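Local coordinates for DNA repair protein rhp9/CRB2 (Schizosaccharomyces pombe, PDB 2FHD) that acts in the DNA damage response and probably recognises methylated histone H4 through its tandem tudor domains, at residues A26-P31 and T141-K146; I78-V83 and V106-G111; F86-E91 and N102-I107. One frame throughout, in Å; residues are numbered along the deposited sequence. Where two conformers were deposited one is given.

Contact 1: A26-P31 and T141-K146; sequences ATLVAP and TLKDMK. With PO4 (phosphate ion), chain F.
Pro-31 O and Lys-146 N are bridged by one water. It donates to Pro-31 O at 2.6 Å and accepts from Lys-146 N at 2.8 Å. No direct hydrogen bond joins 26-31 to 141-146, so the rest of the contact is packing. Lys-143 reaches in with its methylene chain. Its CE lies 3.4 Å from Leu-28 CG, and CD touches the same leucine. The chain bends at chi3 (50°), which turns CE out of line with the stem. NZ ends between Leu-28 CD2 and Pro-31 CD, 3.6 Å from the latter. Ala-30 CB rests on Asp-144 O at 3.3 Å and also meets Lys-146 CG. Met-145, a selenomethionine, and Lys-146 each have two conformers. In one of each, Met-145 SE packs beside Pro-31 CG at 3.9 Å, and Lys-146 NZ passes close to Val-29 CG1 and donates to phosphate O1 at 2.9 Å. The ion, probably from the crystallisation liquor, also binds Arg-6. Val-29 and Ala-30 both pair with Lys-43 in a classic beta bulge. Strand 23-32 runs between strands 11-15 and 41-46 of the first tudor sheet, and the C-terminal tail 141-146, which follows helix 126-129, lies across its end.

Contact 2: I78-V83 and V106-G111; sequences IKHTVV and VILAHG. With PO4 (phosphate ion), chain K.
His-110 and His-80 meet as an edge-to-face pair, with the edge of His-110 toward the face of His-80. Their centroids are 5.5 Å apart and the planes stand at 52°. His-110 CB lies over one face of the His-80 ring, 3.8 Å from its centroid, in a CH-pi contact. Ile-78 O and Ala-109 N lie at the edge of the His-80 ring, in its plane. Ile-78 CG2 covers one face of His-110, 3.7 Å from ND1 and shifted toward the rim. At the edge of His-110, ND1 donates to Lys-79 O at 2.9 Å. That oxygen is met almost in line with its C=O bond, at 175°, but sits a little out of the ring plane. A phosphate approaches the same ring near its plane and accepts from Lys-79 N. It is probably from the crystallisation liquor, and Gly-76 of a third subunit also binds it. The end of Lys-79 leads elsewhere: NZ donates to Leu-75 and Thr-73 of that subunit.

Beyond the histidines the backbones pair. Thr-81 and Ala-109 exchange two bonds, and Val-83 N donates to Ile-107 O at 2.6 Å. Val-82 and Leu-108 form the adjoining non-hydrogen-bonded pair. Val-82 CG2 meets Leu-108 CD2 at 4.0 Å, and Val-82 CG1 meets Val-106 CG2; both Val-82 and Leu-108 also pack on Val-70. Ala-109 CB lies on the other face with Thr-81, and touches Val-83 CG2 at 3.7 Å. Strands 80-86 and 105-110 are thus antiparallel neighbours, with strand 69-72 beyond the first and 113-118 beyond the second. This is the strongly bent antiparallel sheet of an SH3-like tudor domain.

Contact 3: F86-E91 and N102-I107; sequences FRSTNE and NNDMVI
Phe-86 O takes two backbone bonds, from Asp-104 N at 3.1 Å and Met-105 N at 3.0 Å. This is a classic beta bulge, placed where strands 80-86 and 105-110 of the second tudor domain part into the loop between them. Phe-86 N donates back to Met-105 O. The Phe-86 ring has Met-105 CB over one face, 3.7 Å from its centroid, and Ile-107 CG1 at its edge.

Past the bulge, polar side chains take over. Asp-104 OD2 accepts from Ser-88 OG, nearly in line with its own C-O bond, and weakly from Ser-88 N. Arg-87 NE donates to Asn-102 O at 2.9 Å, and NH2 makes a weak bond to Asn-102 OD1. The guanidinium and amide planes are 52° apart. On its other side, Arg-87 NH1 donates to Glu-91 O at 2.8 Å and also to Thr-89 O. The guanidinium therefore ties three backbone carbonyls together. Further out, Asp-99 accepts from Asn-103 N, and Leu-93 packs on both Arg-87 and Asp-104. Thr-89 and Glu-91, whose carbonyls NH1 reaches, are also joined to each other in an ST turn: Glu-91 N donates to Thr-89 OG1 at 3.2 Å.

Overall arrangement
Contact 1 joins strand 23-32 of the first tudor domain to the C-terminal tail; contacts 2 and 3 lie in the second tudor domain. Along the chain, segment 26-31 comes first and 141-146 last, so both other contacts lie between them in sequence. Contacts 1 and 2 sit on opposite sides of the chain's centre, about 30 Å between centres. Contacts 1 and 3 are about 24 Å apart, centre to centre. Contacts 2 and 3 are closer, about 16 Å between centres, and share Val-106 and Ile-107 on strand 105-110. They follow one strand pair from its paired body into its loop. The tail thus returns past the second domain to pack on the first.

Contact 1: A26-P31 and T141-K146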
loop_
_atom_site.group_PDB
_atom_site.type_symbol
_atom_site.label_atom_id
_atom_site.label_comp_id
_atom_site.label_asym_id
_atom_site.label_seq_id
_atom_site.Cartn_x
_atom_site.Cartn_y
_atom_site.Cartn_z
ATOM N N ALA A 26 -13.325 -1.089 -11.401
ATOM C CA ALA A 26 -12.294 -0.604 -10.512
ATOM C C ALA A 26 -12.847 0.722 -10.014
ATOM O O ALA A 26 -13.895 1.207 -10.504
ATOM C CB ALA A 26 -11.065 -0.407 -11.295
ATOM N N THR A 27 -12.144 1.317 -9.062
ATOM C CA THR A 27 -12.351 2.683 -8.618
ATOM C C THR A 27 -11.202 3.590 -9.101
ATOM O O THR A 27 -10.010 3.267 -8.949
ATOM C CB THR A 27 -12.395 2.620 -7.107
ATOM O OG1 THR A 27 -13.513 1.789 -6.750
ATOM C CG2 THR A 27 -12.604 4.015 -6.444
ATOM N N LEU A 28 -11.552 4.689 -9.763
ATOM C CA LEU A 28 -10.601 5.766 -10.058
ATOM C C LEU A 28 -10.158 6.454 -8.724
ATOM O O LEU A 28 -10.980 7.055 -8.010
ATOM C CB LEU A 28 -11.217 6.798 -11.026
ATOM C CG LEU A 28 -10.358 8.002 -11.486
ATOM C CD1 LEU A 28 -8.962 7.540 -11.850
ATOM C CD2 LEU A 28 -10.992 8.873 -12.607
ATOM N N VAL A 29 -8.874 6.329 -8.425
ATOM C CA VAL A 29 -8.320 6.702 -7.158
ATOM C C VAL A 29 -7.734 8.146 -7.228
ATOM O O VAL A 29 -7.979 8.983 -6.336
ATOM C CB VAL A 29 -7.237 5.623 -6.695
ATOM C CG1 VAL A 29 -6.495 6.128 -5.490
ATOM C CG2 VAL A 29 -7.845 4.332 -6.309
ATOM N N ALA A 30 -7.035 8.470 -8.320
ATOM C CA ALA A 30 -6.328 9.718 -8.449
ATOM C C ALA A 30 -5.758 9.846 -9.867
ATOM O O ALA A 30 -5.322 8.834 -10.445
ATOM C CB ALA A 30 -5.178 9.748 -7.448
ATOM N N PRO A 31 -5.636 11.109 -10.378
ATOM C CA PRO A 31 -4.846 11.393 -11.570
ATOM C C PRO A 31 -3.359 11.223 -11.215
ATOM O O PRO A 31 -2.928 11.405 -10.052
ATOM C CB PRO A 31 -5.197 12.856 -11.875
ATOM C CG PRO A 31 -5.456 13.487 -10.429
ATOM C CD PRO A 31 -6.186 12.348 -9.726
ATOM N N THR A 141 -16.169 13.993 -12.908
ATOM C CA THR A 141 -15.161 13.148 -12.204
ATOM C C THR A 141 -13.775 13.865 -12.049
ATOM O O THR A 141 -13.140 14.248 -13.015
ATOM C CB THR A 141 -15.054 11.719 -12.877
ATOM O OG1 THR A 141 -16.346 11.288 -13.360
ATOM C CG2 THR A 141 -14.501 10.681 -11.879
ATOM N N LEU A 142 -13.328 14.083 -10.805
ATOM C CA LEU A 142 -12.233 15.212 -10.411
ATOM C C LEU A 142 -12.316 15.809 -8.870
ATOM O O LEU A 142 -13.329 16.480 -8.559
ATOM C CB LEU A 142 -12.164 16.396 -11.446
ATOM C CG LEU A 142 -11.433 17.609 -10.773
ATOM C CD1 LEU A 142 -10.630 18.577 -11.761
ATOM C CD2 LEU A 142 -12.180 18.429 -9.593
ATOM N N LYS A 143 -11.336 15.607 -7.923
ATOM C CA LYS A 143 -10.109 14.723 -7.957
ATOM C C LYS A 143 -8.684 15.249 -7.632
ATOM O O LYS A 143 -8.201 16.253 -8.173
ATOM C CB LYS A 143 -10.090 13.706 -9.100
ATOM C CG LYS A 143 -11.000 12.483 -8.683
ATOM C CD LYS A 143 -10.956 11.271 -9.571
ATOM C CE LYS A 143 -9.587 10.894 -9.798
ATOM N NZ LYS A 143 -9.370 11.582 -11.111
ATOM N N ASP A 144 -8.005 14.501 -6.761
ATOM C CA ASP A 144 -6.699 14.909 -6.199
ATOM C C ASP A 144 -5.477 14.068 -6.558
ATOM O O ASP A 144 -5.505 12.861 -6.412
ATOM C CB ASP A 144 -6.808 14.865 -4.686
ATOM C CG ASP A 144 -7.406 16.096 -4.127
ATOM O OD1 ASP A 144 -6.680 17.122 -4.041
ATOM O OD2 ASP A 144 -8.580 16.050 -3.722
HETATM N N MSE A 145 -4.349 14.677 -6.908
HETATM C CA MSE A 145 -3.064 13.926 -6.967
HETATM C C MSE A 145 -2.690 13.224 -5.629
HETATM O O MSE A 145 -2.911 13.807 -4.576
HETATM C CB MSE A 145 -1.902 14.853 -7.357
HETATM C CG MSE A 145 -2.073 15.599 -8.652
HETATM SE SE MSE A 145 -1.667 14.531 -10.204
HETATM C CE MSE A 145 0.146 13.547 -9.574
ATOM N N LYS A 146 -2.128 12.004 -5.656
ATOM C CA LYS A 146 -1.612 11.408 -4.416
ATOM C C LYS A 146 -0.536 12.371 -3.809
ATOM O O LYS A 146 0.314 12.872 -4.538
ATOM C CB LYS A 146 -1.048 10.012 -4.671
ATOM C CG LYS A 146 -2.027 8.960 -5.238
ATOM C CD LYS A 146 -2.594 7.938 -4.225
ATOM C CE LYS A 146 -3.880 8.493 -3.570
ATOM N NZ LYS A 146 -4.839 7.465 -3.037
HETATM P P PO4 F . -6.470 8.864 0.422
HETATM O O1 PO4 F . -6.608 7.837 -0.712
HETATM O O2 PO4 F . -5.489 9.960 -0.005
HETATM O O3 PO4 F . -7.804 9.506 0.796
HETATM O O4 PO4 F . -6.007 8.123 1.688
HETATM O O HOH W 1 -1.254 11.022 -8.119
#

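Contact 2: I78-V83 and V106-G111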
loop_
_atom_site.group_PDB
_atom_site.type_symbol
_atom_site.label_atom_id
_atom_site.label_comp_id
_atom_site.label_asym_id
_atom_site.label_seq_id
_atom_site.Cartn_x
_atom_site.Cartn_y
_atom_site.Cartn_z
ATOM N N ILE A 78 -19.061 -16.902 -22.053
ATOM C CA ILE A 78 -20.171 -16.705 -22.947
ATOM C C ILE A 78 -20.478 -15.213 -23.023
ATOM O O ILE A 78 -20.743 -14.574 -22.022
ATOM C CB ILE A 78 -21.425 -17.403 -22.381
ATOM C CG1 ILE A 78 -21.173 -18.889 -22.108
ATOM C CG2 ILE A 78 -22.553 -17.248 -23.344
ATOM C CD1 ILE A 78 -22.392 -19.618 -21.351
ATOM N N LYS A 79 -20.397 -14.662 -24.206
ATOM C CA LYS A 79 -20.663 -13.262 -24.411
ATOM C C LYS A 79 -22.167 -12.981 -24.373
ATOM O O LYS A 79 -22.929 -13.766 -24.911
ATOM C CB LYS A 79 -20.015 -12.802 -25.740
ATOM C CG LYS A 79 -18.541 -12.633 -25.608
ATOM C CD LYS A 79 -17.914 -11.857 -26.737
ATOM C CE LYS A 79 -16.444 -11.802 -26.490
ATOM N NZ LYS A 79 -15.678 -11.077 -27.553
ATOM N N HIS A 80 -22.573 -11.861 -23.763
ATOM C CA HIS A 80 -23.962 -11.496 -23.587
ATOM C C HIS A 80 -24.148 -10.070 -24.030
ATOM O O HIS A 80 -23.214 -9.390 -24.090
ATOM C CB HIS A 80 -24.327 -11.633 -22.075
ATOM C CG HIS A 80 -24.462 -13.050 -21.636
ATOM N ND1 HIS A 80 -25.685 -13.653 -21.443
ATOM C CD2 HIS A 80 -23.531 -14.009 -21.400
ATOM C CE1 HIS A 80 -25.508 -14.907 -21.056
ATOM N NE2 HIS A 80 -24.211 -15.159 -21.052
ATOM N N THR A 81 -25.345 -9.597 -24.297
ATOM C CA THR A 81 -25.569 -8.181 -24.469
ATOM C C THR A 81 -26.333 -7.661 -23.215
ATOM O O THR A 81 -27.096 -8.383 -22.545
ATOM C CB THR A 81 -26.335 -7.832 -25.807
ATOM O OG1 THR A 81 -27.597 -8.519 -25.793
ATOM C CG2 THR A 81 -25.619 -8.401 -26.956
ATOM N N VAL A 82 -26.096 -6.403 -22.898
ATOM C CA VAL A 82 -26.715 -5.794 -21.835
ATOM C C VAL A 82 -28.159 -5.484 -22.194
ATOM O O VAL A 82 -28.505 -4.944 -23.257
ATOM C CB VAL A 82 -25.928 -4.542 -21.424
ATOM C CG1 VAL A 82 -26.717 -3.728 -20.386
ATOM C CG2 VAL A 82 -24.459 -4.942 -20.920
ATOM N N VAL A 83 -29.031 -5.870 -21.281
ATOM C CA VAL A 83 -30.434 -5.516 -21.428
ATOM C C VAL A 83 -30.711 -4.276 -20.601
ATOM O O VAL A 83 -31.081 -3.316 -21.176
ATOM C CB VAL A 83 -31.421 -6.728 -21.089
ATOM C CG1 VAL A 83 -32.887 -6.222 -21.202
ATOM C CG2 VAL A 83 -31.183 -7.883 -22.041
ATOM N N VAL A 106 -27.308 -6.294 -13.189
ATOM C CA VAL A 106 -27.501 -6.151 -14.611
ATOM C C VAL A 106 -28.219 -7.374 -15.205
ATOM O O VAL A 106 -27.927 -8.516 -14.845
ATOM C CB VAL A 106 -26.133 -5.849 -15.315
ATOM C CG1 VAL A 106 -25.182 -6.962 -15.087
ATOM C CG2 VAL A 106 -26.349 -5.542 -16.816
ATOM N N ILE A 107 -29.131 -7.123 -16.114
ATOM C CA ILE A 107 -29.726 -8.167 -16.937
ATOM C C ILE A 107 -28.991 -8.288 -18.321
ATOM O O ILE A 107 -28.820 -7.303 -19.077
ATOM C CB ILE A 107 -31.251 -7.864 -17.157
ATOM C CG1 ILE A 107 -31.972 -7.620 -15.842
ATOM C CG2 ILE A 107 -31.924 -8.973 -18.041
ATOM C CD1 ILE A 107 -33.408 -6.937 -16.088
ATOM N N LEU A 108 -28.563 -9.511 -18.612
ATOM C CA LEU A 108 -27.755 -9.932 -19.755
ATOM C C LEU A 108 -28.535 -10.905 -20.628
ATOM O O LEU A 108 -29.264 -11.732 -20.096
ATOM C CB LEU A 108 -26.564 -10.671 -19.234
ATOM C CG LEU A 108 -25.625 -9.788 -18.426
ATOM C CD1 LEU A 108 -24.383 -10.574 -18.008
ATOM C CD2 LEU A 108 -25.240 -8.531 -19.240
ATOM N N ALA A 109 -28.377 -10.823 -21.957
ATOM C CA ALA A 109 -29.073 -11.689 -22.919
ATOM C C ALA A 109 -28.088 -12.429 -23.773
ATOM O O ALA A 109 -27.024 -11.928 -24.151
ATOM C CB ALA A 109 -30.014 -10.877 -23.801
ATOM N N HIS A 110 -28.411 -13.674 -24.043
ATOM C CA HIS A 110 -27.630 -14.468 -24.973
ATOM C C HIS A 110 -28.638 -15.184 -25.784
ATOM O O HIS A 110 -29.119 -16.272 -25.444
ATOM C CB HIS A 110 -26.662 -15.425 -24.343
ATOM C CG HIS A 110 -25.906 -16.229 -25.343
ATOM N ND1 HIS A 110 -24.768 -15.762 -25.964
ATOM C CD2 HIS A 110 -26.123 -17.478 -25.842
ATOM C CE1 HIS A 110 -24.323 -16.684 -26.804
ATOM N NE2 HIS A 110 -25.124 -17.733 -26.744
ATOM N N GLY A 111 -28.905 -14.558 -26.916
ATOM C CA GLY A 111 -30.034 -14.864 -27.683
ATOM C C GLY A 111 -31.081 -13.959 -27.059
ATOM O O GLY A 111 -30.883 -12.708 -26.816
HETATM P P PO4 K . -19.796 -16.719 -27.409
HETATM O O1 PO4 K . -18.958 -16.078 -26.331
HETATM O O2 PO4 K . -18.846 -17.094 -28.554
HETATM O O3 PO4 K . -20.416 -18.013 -26.877
HETATM O O4 PO4 K . -20.954 -15.801 -27.837
HETATM O O HOH W 2 -27.915 -11.337 -27.329
#

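Contact 3: F86-E91 and N102-I107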
loop_
_atom_site.group_PDB
_atom_site.type_symbol
_atom_site.label_atom_id
_atom_site.label_comp_id
_atom_site.label_asym_id
_atom_site.label_seq_id
_atom_site.Cartn_x
_atom_site.Cartn_y
_atom_site.Cartn_z
ATOM N N PHE A 86 -29.956 -1.888 -13.012
ATOM C CA PHE A 86 -30.827 -1.331 -12.045
ATOM C C PHE A 86 -30.231 -1.441 -10.661
ATOM O O PHE A 86 -29.261 -2.160 -10.476
ATOM C CB PHE A 86 -32.244 -1.975 -12.169
ATOM C CG PHE A 86 -32.308 -3.433 -11.803
ATOM C CD1 PHE A 86 -32.109 -4.410 -12.756
ATOM C CD2 PHE A 86 -32.615 -3.837 -10.495
ATOM C CE1 PHE A 86 -32.228 -5.762 -12.442
ATOM C CE2 PHE A 86 -32.741 -5.208 -10.167
ATOM C CZ PHE A 86 -32.506 -6.197 -11.165
ATOM N N ARG A 87 -30.793 -0.692 -9.699
ATOM C CA ARG A 87 -30.472 -0.851 -8.293
ATOM C C ARG A 87 -31.528 -1.702 -7.494
ATOM O O ARG A 87 -32.710 -1.350 -7.378
ATOM C CB ARG A 87 -30.214 0.539 -7.661
ATOM C CG ARG A 87 -29.562 0.460 -6.283
ATOM C CD ARG A 87 -29.483 1.819 -5.594
ATOM N NE ARG A 87 -28.108 1.869 -5.116
ATOM C CZ ARG A 87 -27.681 1.535 -3.896
ATOM N NH1 ARG A 87 -28.540 1.209 -2.909
ATOM N NH2 ARG A 87 -26.374 1.615 -3.652
ATOM N N SER A 88 -31.080 -2.819 -6.944
ATOM C CA SER A 88 -31.980 -3.777 -6.338
ATOM C C SER A 88 -32.393 -3.375 -4.936
ATOM O O SER A 88 -33.234 -4.012 -4.332
ATOM C CB SER A 88 -31.344 -5.172 -6.232
ATOM O OG SER A 88 -30.379 -5.169 -5.188
ATOM N N THR A 89 -31.790 -2.350 -4.378
ATOM C CA THR A 89 -32.019 -2.114 -2.977
ATOM C C THR A 89 -31.782 -0.687 -2.611
ATOM O O THR A 89 -31.155 0.070 -3.349
ATOM C CB THR A 89 -31.107 -2.962 -2.101
ATOM O OG1 THR A 89 -31.499 -2.749 -0.740
ATOM C CG2 THR A 89 -29.668 -2.491 -2.289
ATOM N N ASN A 90 -32.317 -0.311 -1.458
ATOM C CA ASN A 90 -32.150 1.053 -1.052
ATOM C C ASN A 90 -31.092 1.215 0.046
ATOM O O ASN A 90 -30.655 2.332 0.304
ATOM C CB ASN A 90 -33.481 1.783 -0.845
ATOM C CG ASN A 90 -34.260 1.285 0.336
ATOM O OD1 ASN A 90 -35.159 1.982 0.768
ATOM N ND2 ASN A 90 -33.956 0.077 0.858
ATOM N N GLU A 91 -30.614 0.080 0.580
ATOM C CA GLU A 91 -29.541 0.038 1.565
ATOM C C GLU A 91 -28.221 0.516 0.964
ATOM O O GLU A 91 -28.062 0.559 -0.263
ATOM C CB GLU A 91 -29.343 -1.370 2.141
ATOM C CG GLU A 91 -30.579 -2.263 2.113
ATOM C CD GLU A 91 -31.544 -2.086 3.307
ATOM O OE1 GLU A 91 -31.772 -3.104 4.026
ATOM O OE2 GLU A 91 -32.095 -0.957 3.509
ATOM N N ASN A 102 -24.448 3.921 -9.476
ATOM C CA ASN A 102 -24.938 3.322 -8.246
ATOM C C ASN A 102 -25.918 2.153 -8.483
ATOM O O ASN A 102 -26.636 1.782 -7.572
ATOM C CB ASN A 102 -25.582 4.372 -7.367
ATOM C CG ASN A 102 -25.261 4.176 -5.916
ATOM O OD1 ASN A 102 -24.384 3.383 -5.550
ATOM N ND2 ASN A 102 -25.947 4.911 -5.077
ATOM N N ASN A 103 -25.929 1.579 -9.698
ATOM C CA ASN A 103 -26.527 0.302 -9.912
ATOM C C ASN A 103 -25.690 -0.821 -9.386
ATOM O O ASN A 103 -24.488 -0.795 -9.297
ATOM C CB ASN A 103 -26.891 -0.001 -11.402
ATOM C CG ASN A 103 -27.708 1.101 -12.025
ATOM O OD1 ASN A 103 -28.783 1.432 -11.517
ATOM N ND2 ASN A 103 -27.179 1.720 -13.110
ATOM N N ASP A 104 -26.393 -1.897 -9.269
ATOM C CA ASP A 104 -26.081 -3.039 -8.507
ATOM C C ASP A 104 -26.192 -4.324 -9.317
ATOM O O ASP A 104 -25.514 -5.313 -9.043
ATOM C CB ASP A 104 -27.378 -3.048 -7.649
ATOM C CG ASP A 104 -27.202 -3.787 -6.572
ATOM O OD1 ASP A 104 -25.949 -3.905 -6.377
ATOM O OD2 ASP A 104 -28.166 -4.281 -6.057
HETATM N N MSE A 105 -27.190 -4.343 -10.215
HETATM C CA MSE A 105 -27.616 -5.563 -10.933
HETATM C C MSE A 105 -27.599 -5.270 -12.414
HETATM O O MSE A 105 -27.876 -4.164 -12.864
HETATM C CB MSE A 105 -29.056 -6.015 -10.558
HETATM C CG MSE A 105 -29.216 -6.381 -9.064
HETATM SE SE MSE A 105 -28.316 -8.093 -8.756
HETATM C CE MSE A 105 -27.173 -7.727 -7.005
ATOM N N VAL A 106 -27.308 -6.294 -13.189
ATOM C CA VAL A 106 -27.501 -6.151 -14.611
ATOM C C VAL A 106 -28.219 -7.374 -15.205
ATOM O O VAL A 106 -27.927 -8.516 -14.845
ATOM C CB VAL A 106 -26.133 -5.849 -15.315
ATOM C CG1 VAL A 106 -25.182 -6.962 -15.087
ATOM C CG2 VAL A 106 -26.349 -5.542 -16.816
ATOM N N ILE A 107 -29.131 -7.123 -16.114
ATOM C CA ILE A 107 -29.726 -8.167 -16.937
ATOM C C ILE A 107 -28.991 -8.288 -18.321
ATOM O O ILE A 107 -28.820 -7.303 -19.077
ATOM C CB ILE A 107 -31.251 -7.864 -17.157
ATOM C CG1 ILE A 107 -31.972 -7.620 -15.842
ATOM C CG2 ILE A 107 -31.924 -8.973 -18.041
ATOM C CD1 ILE A 107 -33.408 -6.937 -16.088
#